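PDB 4UAP: glycosyl hydrolase, family 31/fibronectin type III domain protein from Clostridium perfringens, which binds N-acetylgalactosamine through a family 32 carbohydrate-binding module, the part present here, and probably recognises galacto-configured sugars for a family 31 glycoside hydrolase. Local coordinates for residues E68-Y73 / T114-G119; E56-F61 / F123-I128. One frame throughout, in Å; residues are numbered along the deposited sequence.

How the interactions relate
Interactions 1 and 2 lie in a beta-sandwich with their centres about 13 Å apart. Strands 55-61 and 125-133 of interaction 2 belong to the antiparallel sheet opposite strands 64-74 and 113-118 of interaction 1; Phe-123 precedes the corner at Asp-124 and still pairs with strand 64-74. Along the chain, both strands of interaction 1 fall between those of interaction 2. The two sheets meet face to face: Phe-70 CE1 lies 3.5 Å from Ile-128 CD1, and Ile-72 CD1 lies 4.0 Å from Ile-128 CG2. Phe-70, Ile-72, Ile-126 and Ile-128 thus help fill the module's hydrophobic interior, with a bound calcium ion about 10 Å from the side chains of both Ile-72 and Phe-59.

Interaction 1: E68-Y73 / T114-G119; sequences ENFTIY and TVYELG
An antiparallel strand pair in one sheet of the sandwich joins Phe-70 and Ile-72 to Tyr-116 and Thr-114, the segment axes running at 170° with a closest approach of 4.7 Å. Backbone bonds link Phe-70 with Tyr-116 and Ile-72 with Thr-114, each pair in both directions; the straightest runs from Ile-72 N to Thr-114 O (2.8 Å). At the end of the pair Leu-118 N donates to Glu-68 O, also at 2.8 Å.

On the inner face the Phe-70 and Tyr-116 side chains lie side by side. Their planes are inclined by only 18° but slid apart, so the rings overlap only at their rims: Tyr-116 CB lies over the Phe-70 face, 3.6 Å from the ring centroid, and Phe-70 CZ over the Tyr-116 face, 3.3 Å from Tyr-116 CG. A chi1 of 62° puts Phe-70 CG between its own backbone N and carbonyl carbon, on the side where the ring runs alongside Tyr-116. Leu-118 CD1 approaches Phe-70 CD2 obliquely at 3.9 Å, while Leu-103 and Ala-92 of the opposing sheet also pack against this cluster and Tyr-116 OH bonds to Gly-104 O.

The other face is more polar. Thr-71 OG1 donates to Asn-69 OD1 (2.9 Å) from above the amide plane, and Val-115 CG2 lies 3.7 Å from the same hydroxyl. One water bridges Asn-69 ND2 to Glu-117 OE1; a second joins that carboxylate oxygen to Glu-68 O and Gly-119 N. At this end Glu-68 and Asn-69 both face Tyr-148, forming a classic beta bulge in the antiparallel sheet of a CBM32 beta-sandwich.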
ATOM      1  N   GLU A  68      -7.578 -12.453  -8.423  1.00 10.65           N
ATOM      2  CA  GLU A  68      -8.889 -12.314  -7.795  1.00 14.27           C
ATOM      3  C   GLU A  68      -8.995 -10.953  -7.094  1.00 12.23           C
ATOM      4  O   GLU A  68     -10.009 -10.265  -7.202  1.00 11.50           O
ATOM      5  CB  GLU A  68      -9.142 -13.450  -6.798  1.00 14.15           C
ATOM      6  CG  GLU A  68      -9.244 -14.833  -7.437  1.00 28.91           C
ATOM      7  CD  GLU A  68     -10.584 -15.084  -8.147  1.00 42.13           C
ATOM      8  OE1 GLU A  68     -11.339 -14.113  -8.403  1.00 34.02           O
ATOM      9  OE2 GLU A  68     -10.881 -16.266  -8.445  1.00 44.45           O
ATOM     10  N   ASN A  69      -7.938 -10.558  -6.390  1.00  9.31           N
ATOM     11  CA  ASN A  69      -7.931  -9.270  -5.691  1.00  9.24           C
ATOM     12  C   ASN A  69      -6.541  -8.873  -5.239  1.00  8.92           C
ATOM     13  O   ASN A  69      -5.619  -9.684  -5.280  1.00 10.05           O
ATOM     14  CB  ASN A  69      -8.858  -9.314  -4.459  1.00  9.88           C
ATOM     15  CG  ASN A  69      -8.245 -10.081  -3.278  1.00 16.24           C
ATOM     16  OD1 ASN A  69      -7.271  -9.637  -2.660  1.00 12.86           O
ATOM     17  ND2 ASN A  69      -8.824 -11.225  -2.955  1.00 14.13           N
ATOM     18  N   PHE A  70      -6.388  -7.631  -4.795  1.00  7.29           N
ATOM     19  CA  PHE A  70      -5.321  -7.364  -3.850  1.00  8.40           C
ATOM     20  C   PHE A  70      -5.943  -6.732  -2.613  1.00  8.14           C
ATOM     21  O   PHE A  70      -7.018  -6.125  -2.673  1.00  6.45           O
ATOM     22  CB  PHE A  70      -4.184  -6.516  -4.455  1.00  8.82           C
ATOM     23  CG  PHE A  70      -4.584  -5.144  -4.922  1.00  9.46           C
ATOM     24  CD1 PHE A  70      -4.654  -4.083  -4.030  1.00 10.98           C
ATOM     25  CD2 PHE A  70      -4.818  -4.903  -6.267  1.00 10.33           C
ATOM     26  CE1 PHE A  70      -4.987  -2.816  -4.470  1.00 13.59           C
ATOM     27  CE2 PHE A  70      -5.163  -3.632  -6.713  1.00 10.96           C
ATOM     28  CZ  PHE A  70      -5.239  -2.591  -5.817  1.00  8.82           C
ATOM     29  N   THR A  71      -5.273  -6.940  -1.487  1.00  6.99           N
ATOM     30  CA  THR A  71      -5.777  -6.576  -0.176  1.00  6.42           C
ATOM     31  C   THR A  71      -4.737  -5.759   0.564  1.00  9.43           C
ATOM     32  O   THR A  71      -3.615  -6.224   0.780  1.00  6.63           O
ATOM     33  CB  THR A  71      -6.123  -7.821   0.654  1.00  9.26           C
ATOM     34  OG1 THR A  71      -7.173  -8.552  -0.000  1.00 12.29           O
ATOM     35  CG2 THR A  71      -6.566  -7.426   2.052  1.00  9.93           C
ATOM     36  N   ILE A  72      -5.124  -4.543   0.940  1.00  5.70           N
ATOM     37  CA  ILE A  72      -4.274  -3.633   1.686  1.00  8.11           C
ATOM     38  C   ILE A  72      -4.640  -3.746   3.165  1.00  8.40           C
ATOM     39  O   ILE A  72      -5.809  -3.609   3.528  1.00  7.17           O
ATOM     40  CB  ILE A  72      -4.444  -2.173   1.196  1.00  8.02           C
ATOM     41  CG1 ILE A  72      -4.159  -2.082  -0.317  1.00  8.44           C
ATOM     42  CG2 ILE A  72      -3.534  -1.225   1.987  1.00  7.32           C
ATOM     43  CD1 ILE A  72      -4.524  -0.740  -0.949  1.00  8.80           C
ATOM     44  N   TYR A  73      -3.645  -4.030   4.002  1.00  4.78           N
ATOM     45  CA  TYR A  73      -3.864  -4.123   5.435  1.00  8.00           C
ATOM     46  C   TYR A  73      -3.496  -2.802   6.101  1.00  7.85           C
ATOM     47  O   TYR A  73      -2.345  -2.355   6.050  1.00  6.54           O
ATOM     48  CB  TYR A  73      -3.059  -5.278   6.029  1.00  7.37           C
ATOM     49  CG  TYR A  73      -3.557  -6.644   5.598  1.00  9.39           C
ATOM     50  CD1 TYR A  73      -3.182  -7.192   4.369  1.00 10.62           C
ATOM     51  CD2 TYR A  73      -4.408  -7.386   6.421  1.00 13.27           C
ATOM     52  CE1 TYR A  73      -3.638  -8.440   3.975  1.00 15.31           C
ATOM     53  CE2 TYR A  73      -4.879  -8.634   6.027  1.00 15.38           C
ATOM     54  CZ  TYR A  73      -4.486  -9.156   4.815  1.00 16.12           C
ATOM     55  OH  TYR A  73      -4.941 -10.394   4.438  1.00 20.31           O
ATOM     56  N   THR A 114      -8.487  -3.026   2.957  1.00  6.51           N
ATOM     57  CA  THR A 114      -9.064  -2.359   1.810  1.00 11.35           C
ATOM     58  C   THR A 114      -8.853  -3.306   0.652  1.00 11.40           C
ATOM     59  O   THR A 114      -7.714  -3.602   0.290  1.00  9.16           O
ATOM     60  CB  THR A 114      -8.405  -0.999   1.543  1.00 11.32           C
ATOM     61  OG1 THR A 114      -8.709  -0.114   2.631  1.00  8.48           O
ATOM     62  CG2 THR A 114      -8.907  -0.387   0.227  1.00  7.26           C
ATOM     63  N   VAL A 115      -9.948  -3.812   0.098  1.00  8.95           N
ATOM     64  CA  VAL A 115      -9.860  -4.870  -0.896  1.00 10.56           C
ATOM     65  C   VAL A 115     -10.290  -4.378  -2.278  1.00 12.92           C
ATOM     66  O   VAL A 115     -11.385  -3.835  -2.444  1.00  9.66           O
ATOM     67  CB  VAL A 115     -10.711  -6.084  -0.483  1.00 12.34           C
ATOM     68  CG1 VAL A 115     -10.618  -7.196  -1.532  1.00 13.58           C
ATOM     69  CG2 VAL A 115     -10.252  -6.606   0.877  1.00 12.54           C
ATOM     70  N   TYR A 116      -9.396  -4.539  -3.252  1.00 10.05           N
ATOM     71  CA  TYR A 116      -9.714  -4.304  -4.659  1.00 10.53           C
ATOM     72  C   TYR A 116     -10.097  -5.625  -5.298  1.00 11.70           C
ATOM     73  O   TYR A 116      -9.240  -6.492  -5.500  1.00  9.40           O
ATOM     74  CB  TYR A 116      -8.527  -3.674  -5.405  1.00  8.96           C
ATOM     75  CG  TYR A 116      -8.456  -2.164  -5.314  1.00 11.47           C
ATOM     76  CD1 TYR A 116      -7.998  -1.532  -4.161  1.00 13.23           C
ATOM     77  CD2 TYR A 116      -8.840  -1.369  -6.386  1.00 10.50           C
ATOM     78  CE1 TYR A 116      -7.922  -0.142  -4.081  1.00 10.77           C
ATOM     79  CE2 TYR A 116      -8.772   0.011  -6.319  1.00 11.62           C
ATOM     80  CZ  TYR A 116      -8.315   0.624  -5.162  1.00 12.55           C
ATOM     81  OH  TYR A 116      -8.250   2.001  -5.106  1.00  9.77           O
ATOM     82  N   GLU A 117     -11.383  -5.797  -5.586  1.00  8.77           N
ATOM     83  CA  GLU A 117     -11.845  -7.018  -6.230  1.00 12.96           C
ATOM     84  C   GLU A 117     -11.612  -6.897  -7.724  1.00 13.61           C
ATOM     85  O   GLU A 117     -12.141  -5.985  -8.367  1.00 17.49           O
ATOM     86  CB  GLU A 117     -13.321  -7.282  -5.932  1.00 14.54           C
ATOM     87  CG  GLU A 117     -13.629  -7.542  -4.465  1.00 18.77           C
ATOM     88  CD  GLU A 117     -13.113  -8.889  -4.000  1.00 22.25           C
ATOM     89  OE1 GLU A 117     -12.597  -9.652  -4.841  1.00 24.47           O
ATOM     90  OE2 GLU A 117     -13.232  -9.190  -2.792  1.00 25.50           O
ATOM     91  N   LEU A 118     -10.823  -7.813  -8.274  1.00 11.17           N
ATOM     92  CA  LEU A 118     -10.372  -7.698  -9.660  1.00 10.97           C
ATOM     93  C   LEU A 118     -11.014  -8.716 -10.604  1.00 17.08           C
ATOM     94  O   LEU A 118     -10.838  -8.630 -11.817  1.00 19.05           O
ATOM     95  CB  LEU A 118      -8.851  -7.827  -9.718  1.00 13.31           C
ATOM     96  CG  LEU A 118      -8.087  -6.742  -8.951  1.00 14.56           C
ATOM     97  CD1 LEU A 118      -6.593  -6.991  -9.027  1.00 12.67           C
ATOM     98  CD2 LEU A 118      -8.439  -5.354  -9.496  1.00 13.63           C
ATOM     99  N   GLY A 119     -11.740  -9.683 -10.044  1.00 14.59           N
ATOM    100  CA  GLY A 119     -12.495 -10.644 -10.832  1.00 13.97           C
ATOM    101  C   GLY A 119     -11.728 -11.393 -11.906  1.00 18.35           C
ATOM    102  O   GLY A 119     -12.283 -11.721 -12.957  1.00 17.39           O
TER
HETATM  103  O   HOH W   1     -12.852 -10.491  -7.521  1.00 19.56           O
HETATM  104  O   HOH W   2     -11.379 -11.902  -3.757  1.00 27.05           O

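Interaction 2: E56-F61 / F123-I128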
ATOM      1  N   GLU A  56       3.297   6.720  -4.344  1.00  8.77           N
ATOM      2  CA  GLU A  56       3.060   5.711  -5.359  1.00  9.65           C
ATOM      3  C   GLU A  56       3.883   4.456  -5.095  1.00  8.75           C
ATOM      4  O   GLU A  56       5.101   4.524  -4.911  1.00 10.49           O
ATOM      5  CB  GLU A  56       3.394   6.303  -6.729  1.00 11.17           C
ATOM      6  CG  GLU A  56       3.146   5.421  -7.917  1.00 20.37           C
ATOM      7  CD  GLU A  56       3.632   6.087  -9.201  1.00 26.40           C
ATOM      8  OE1 GLU A  56       4.824   5.917  -9.545  1.00 30.55           O
ATOM      9  OE2 GLU A  56       2.832   6.809  -9.833  1.00 25.30           O
ATOM     10  N   MET A  57       3.201   3.315  -5.072  1.00  6.10           N
ATOM     11  CA  MET A  57       3.824   2.018  -4.838  1.00  7.05           C
ATOM     12  C   MET A  57       3.585   1.138  -6.071  1.00  8.08           C
ATOM     13  O   MET A  57       2.438   0.903  -6.454  1.00  5.96           O
ATOM     14  CB  MET A  57       3.242   1.355  -3.582  1.00  4.26           C
ATOM     15  CG  MET A  57       3.556   2.072  -2.256  1.00  7.85           C
ATOM     16  SD  MET A  57       2.366   1.716  -0.912  1.00  1.82           S
ATOM     17  CE  MET A  57       1.004   2.780  -1.383  1.00  9.23           C
ATOM     18  N   THR A  58       4.664   0.672  -6.691  1.00  5.91           N
ATOM     19  CA  THR A  58       4.556  -0.112  -7.919  1.00  6.94           C
ATOM     20  C   THR A  58       4.839  -1.585  -7.658  1.00  9.25           C
ATOM     21  O   THR A  58       5.855  -1.930  -7.054  1.00  9.33           O
ATOM     22  CB  THR A  58       5.520   0.403  -8.991  1.00  7.35           C
ATOM     23  OG1 THR A  58       5.188   1.763  -9.297  1.00  7.43           O
ATOM     24  CG2 THR A  58       5.435  -0.461 -10.269  1.00  8.48           C
ATOM     25  N   PHE A  59       3.933  -2.442  -8.119  1.00  7.14           N
ATOM     26  CA  PHE A  59       4.059  -3.883  -7.929  1.00  6.35           C
ATOM     27  C   PHE A  59       4.124  -4.579  -9.282  1.00  9.40           C
ATOM     28  O   PHE A  59       3.265  -4.379 -10.135  1.00  8.08           O
ATOM     29  CB  PHE A  59       2.886  -4.426  -7.113  1.00  4.72           C
ATOM     30  CG  PHE A  59       2.797  -3.832  -5.727  1.00  6.98           C
ATOM     31  CD1 PHE A  59       2.139  -2.631  -5.517  1.00  7.40           C
ATOM     32  CD2 PHE A  59       3.401  -4.458  -4.651  1.00  6.78           C
ATOM     33  CE1 PHE A  59       2.064  -2.069  -4.244  1.00  6.05           C
ATOM     34  CE2 PHE A  59       3.321  -3.910  -3.369  1.00  7.86           C
ATOM     35  CZ  PHE A  59       2.654  -2.707  -3.178  1.00  5.67           C
ATOM     36  N   GLU A  60       5.147  -5.396  -9.469  1.00  9.31           N
ATOM     37  CA  GLU A  60       5.322  -6.089 -10.732  1.00 15.06           C
ATOM     38  C   GLU A  60       5.450  -7.586 -10.517  1.00 17.50           C
ATOM     39  O   GLU A  60       6.003  -8.044  -9.512  1.00 14.97           O
ATOM     40  CB  GLU A  60       6.551  -5.567 -11.464  1.00 14.31           C
ATOM     41  CG  GLU A  60       6.444  -4.131 -11.895  1.00 16.32           C
ATOM     42  CD  GLU A  60       7.746  -3.616 -12.465  1.00 30.71           C
ATOM     43  OE1 GLU A  60       8.638  -3.258 -11.664  1.00 30.56           O
ATOM     44  OE2 GLU A  60       7.884  -3.576 -13.712  1.00 33.54           O
ATOM     45  N   PHE A  61       4.922  -8.339 -11.469  1.00 13.95           N
ATOM     46  CA  PHE A  61       5.093  -9.774 -11.490  1.00 19.70           C
ATOM     47  C   PHE A  61       6.008 -10.074 -12.682  1.00 24.65           C
ATOM     48  O   PHE A  61       6.017  -9.320 -13.658  1.00 25.04           O
ATOM     49  CB  PHE A  61       3.738 -10.478 -11.608  1.00 18.17           C
ATOM     50  CG  PHE A  61       2.614  -9.762 -10.891  1.00 22.24           C
ATOM     51  CD1 PHE A  61       2.450  -9.885  -9.515  1.00 26.54           C
ATOM     52  CD2 PHE A  61       1.718  -8.968 -11.596  1.00 20.65           C
ATOM     53  CE1 PHE A  61       1.409  -9.223  -8.858  1.00 22.26           C
ATOM     54  CE2 PHE A  61       0.681  -8.306 -10.955  1.00 20.20           C
ATOM     55  CZ  PHE A  61       0.525  -8.430  -9.579  1.00 19.70           C
ATOM     56  N   PHE A 123      -2.842  -8.792 -15.161  1.00 10.37           N
ATOM     57  CA  PHE A 123      -1.948  -7.635 -15.099  1.00 11.06           C
ATOM     58  C   PHE A 123      -0.510  -8.080 -14.992  1.00 10.50           C
ATOM     59  O   PHE A 123      -0.238  -9.105 -14.378  1.00  9.17           O
ATOM     60  CB  PHE A 123      -2.254  -6.757 -13.885  1.00 13.70           C
ATOM     61  CG  PHE A 123      -3.656  -6.270 -13.819  1.00 10.86           C
ATOM     62  CD1 PHE A 123      -4.072  -5.226 -14.622  1.00 12.65           C
ATOM     63  CD2 PHE A 123      -4.560  -6.854 -12.946  1.00 14.50           C
ATOM     64  CE1 PHE A 123      -5.381  -4.768 -14.558  1.00 16.64           C
ATOM     65  CE2 PHE A 123      -5.859  -6.400 -12.875  1.00 15.98           C
ATOM     66  CZ  PHE A 123      -6.271  -5.358 -13.676  1.00 10.26           C
ATOM     67  N   ASP A 124       0.413  -7.297 -15.539  1.00 12.13           N
ATOM     68  CA  ASP A 124       1.819  -7.520 -15.213  1.00 16.94           C
ATOM     69  C   ASP A 124       2.352  -6.470 -14.233  1.00 15.70           C
ATOM     70  O   ASP A 124       3.443  -6.628 -13.686  1.00 12.60           O
ATOM     71  CB  ASP A 124       2.676  -7.540 -16.468  1.00 14.77           C
ATOM     72  CG  ASP A 124       2.285  -6.479 -17.456  1.00 20.41           C
ATOM     73  OD1 ASP A 124       1.988  -5.351 -17.019  1.00 23.23           O
ATOM     74  OD2 ASP A 124       2.277  -6.774 -18.679  1.00 20.64           O
ATOM     75  N   LYS A 125       1.578  -5.409 -14.018  1.00 13.39           N
ATOM     76  CA  LYS A 125       1.965  -4.334 -13.098  1.00 12.41           C
ATOM     77  C   LYS A 125       0.739  -3.698 -12.455  1.00  9.87           C
ATOM     78  O   LYS A 125      -0.281  -3.499 -13.113  1.00  8.79           O
ATOM     79  CB  LYS A 125       2.772  -3.264 -13.837  1.00  9.78           C
ATOM     80  CG  LYS A 125       3.119  -2.069 -12.997  1.00 18.98           C
ATOM     81  CD  LYS A 125       3.582  -0.907 -13.859  1.00 24.84           C
ATOM     82  CE  LYS A 125       5.028  -1.034 -14.234  1.00 23.63           C
ATOM     83  NZ  LYS A 125       5.439   0.155 -15.047  1.00 35.45           N
ATOM     84  N   ILE A 126       0.838  -3.384 -11.166  1.00  8.40           N
ATOM     85  CA  ILE A 126      -0.227  -2.664 -10.485  1.00  5.71           C
ATOM     86  C   ILE A 126       0.406  -1.527  -9.711  1.00  8.12           C
ATOM     87  O   ILE A 126       1.399  -1.715  -9.000  1.00  6.54           O
ATOM     88  CB  ILE A 126      -1.039  -3.593  -9.559  1.00 11.86           C
ATOM     89  CG1 ILE A 126      -1.922  -4.515 -10.412  1.00 14.98           C
ATOM     90  CG2 ILE A 126      -1.898  -2.782  -8.594  1.00  8.83           C
ATOM     91  CD1 ILE A 126      -2.754  -5.480  -9.620  1.00 17.64           C
ATOM     92  N   VAL A 127      -0.132  -0.333  -9.888  1.00  6.27           N
ATOM     93  CA  VAL A 127       0.407   0.822  -9.196  1.00  6.56           C
ATOM     94  C   VAL A 127      -0.642   1.322  -8.238  1.00  6.07           C
ATOM     95  O   VAL A 127      -1.753   1.651  -8.652  1.00  8.20           O
ATOM     96  CB  VAL A 127       0.814   1.944 -10.157  1.00  8.04           C
ATOM     97  CG1 VAL A 127       1.389   3.123  -9.364  1.00 10.80           C
ATOM     98  CG2 VAL A 127       1.825   1.425 -11.193  1.00  6.94           C
ATOM     99  N   ILE A 128      -0.292   1.335  -6.959  1.00  6.50           N
ATOM    100  CA  ILE A 128      -1.207   1.751  -5.891  1.00  5.48           C
ATOM    101  C   ILE A 128      -0.740   3.070  -5.315  1.00  7.15           C
ATOM    102  O   ILE A 128       0.403   3.191  -4.891  1.00  8.28           O
ATOM    103  CB  ILE A 128      -1.279   0.708  -4.765  1.00  6.89           C
ATOM    104  CG1 ILE A 128      -1.727  -0.643  -5.337  1.00  8.40           C
ATOM    105  CG2 ILE A 128      -2.221   1.195  -3.631  1.00  6.59           C
ATOM    106  CD1 ILE A 128      -1.632  -1.791  -4.373  1.00  9.29           C
TER
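Backbone bonds run in both directions between Met-57 and Ile-128 and between Phe-59 and Ile-126: Met-57 N to Ile-128 O, Ile-128 N to Met-57 O, Phe-59 N to Ile-126 O and Ile-126 N to Phe-59 O all measure 2.8 Å. They define an antiparallel ladder whose segment axes make an angle of 164°. At its end Phe-61 N donates to Asp-124 O over a longer 3.2 Å. Between the bonded pairs Lys-125 CA lies 3.2 Å from Phe-59 O in a CA-H...O contact.

Apolar contacts line the inward face. Phe-59 CE1 meets Ile-128 CD1 at 3.7 Å, the two side chains crossing at a slant, and Ile-126 CD1 lies at the edge of the Phe-61 ring, 4.4 Å from its CZ. This face belongs to the core of the beta-sandwich: strand 55-61 lies between strands 6-9 and 125-133, while Phe-147, Ile-145 and Leu-67 of the opposing sheet pack against its residues. A classic beta bulge, in which Asp-124 and Lys-125 both face Tyr-95, lies at the corner where the chain passes from one sheet to the other.

Carbonyl oxygens also approach the rings: Ile-126 O lies in the ring plane at the Phe-59 edge, and Phe-123 O comes close to Phe-61 CD2.

Contacts on the opposite face combine aliphatic and charged groups. Thr-58 CG2 touches Lys-125 CG at 3.9 Å, and Val-127 CG2 sits beside Thr-58 OG1. Glu-60 and Lys-125 lie side by side and point the same way; Glu-60 OE2 and Lys-125 NZ remain 4.7 Å apart, too far for a salt bridge, leaving at most a longer-range electrostatic attraction. The bend of the lysine chain at chi3 (-82°) sets CE 3.9 Å from Glu-60 OE2.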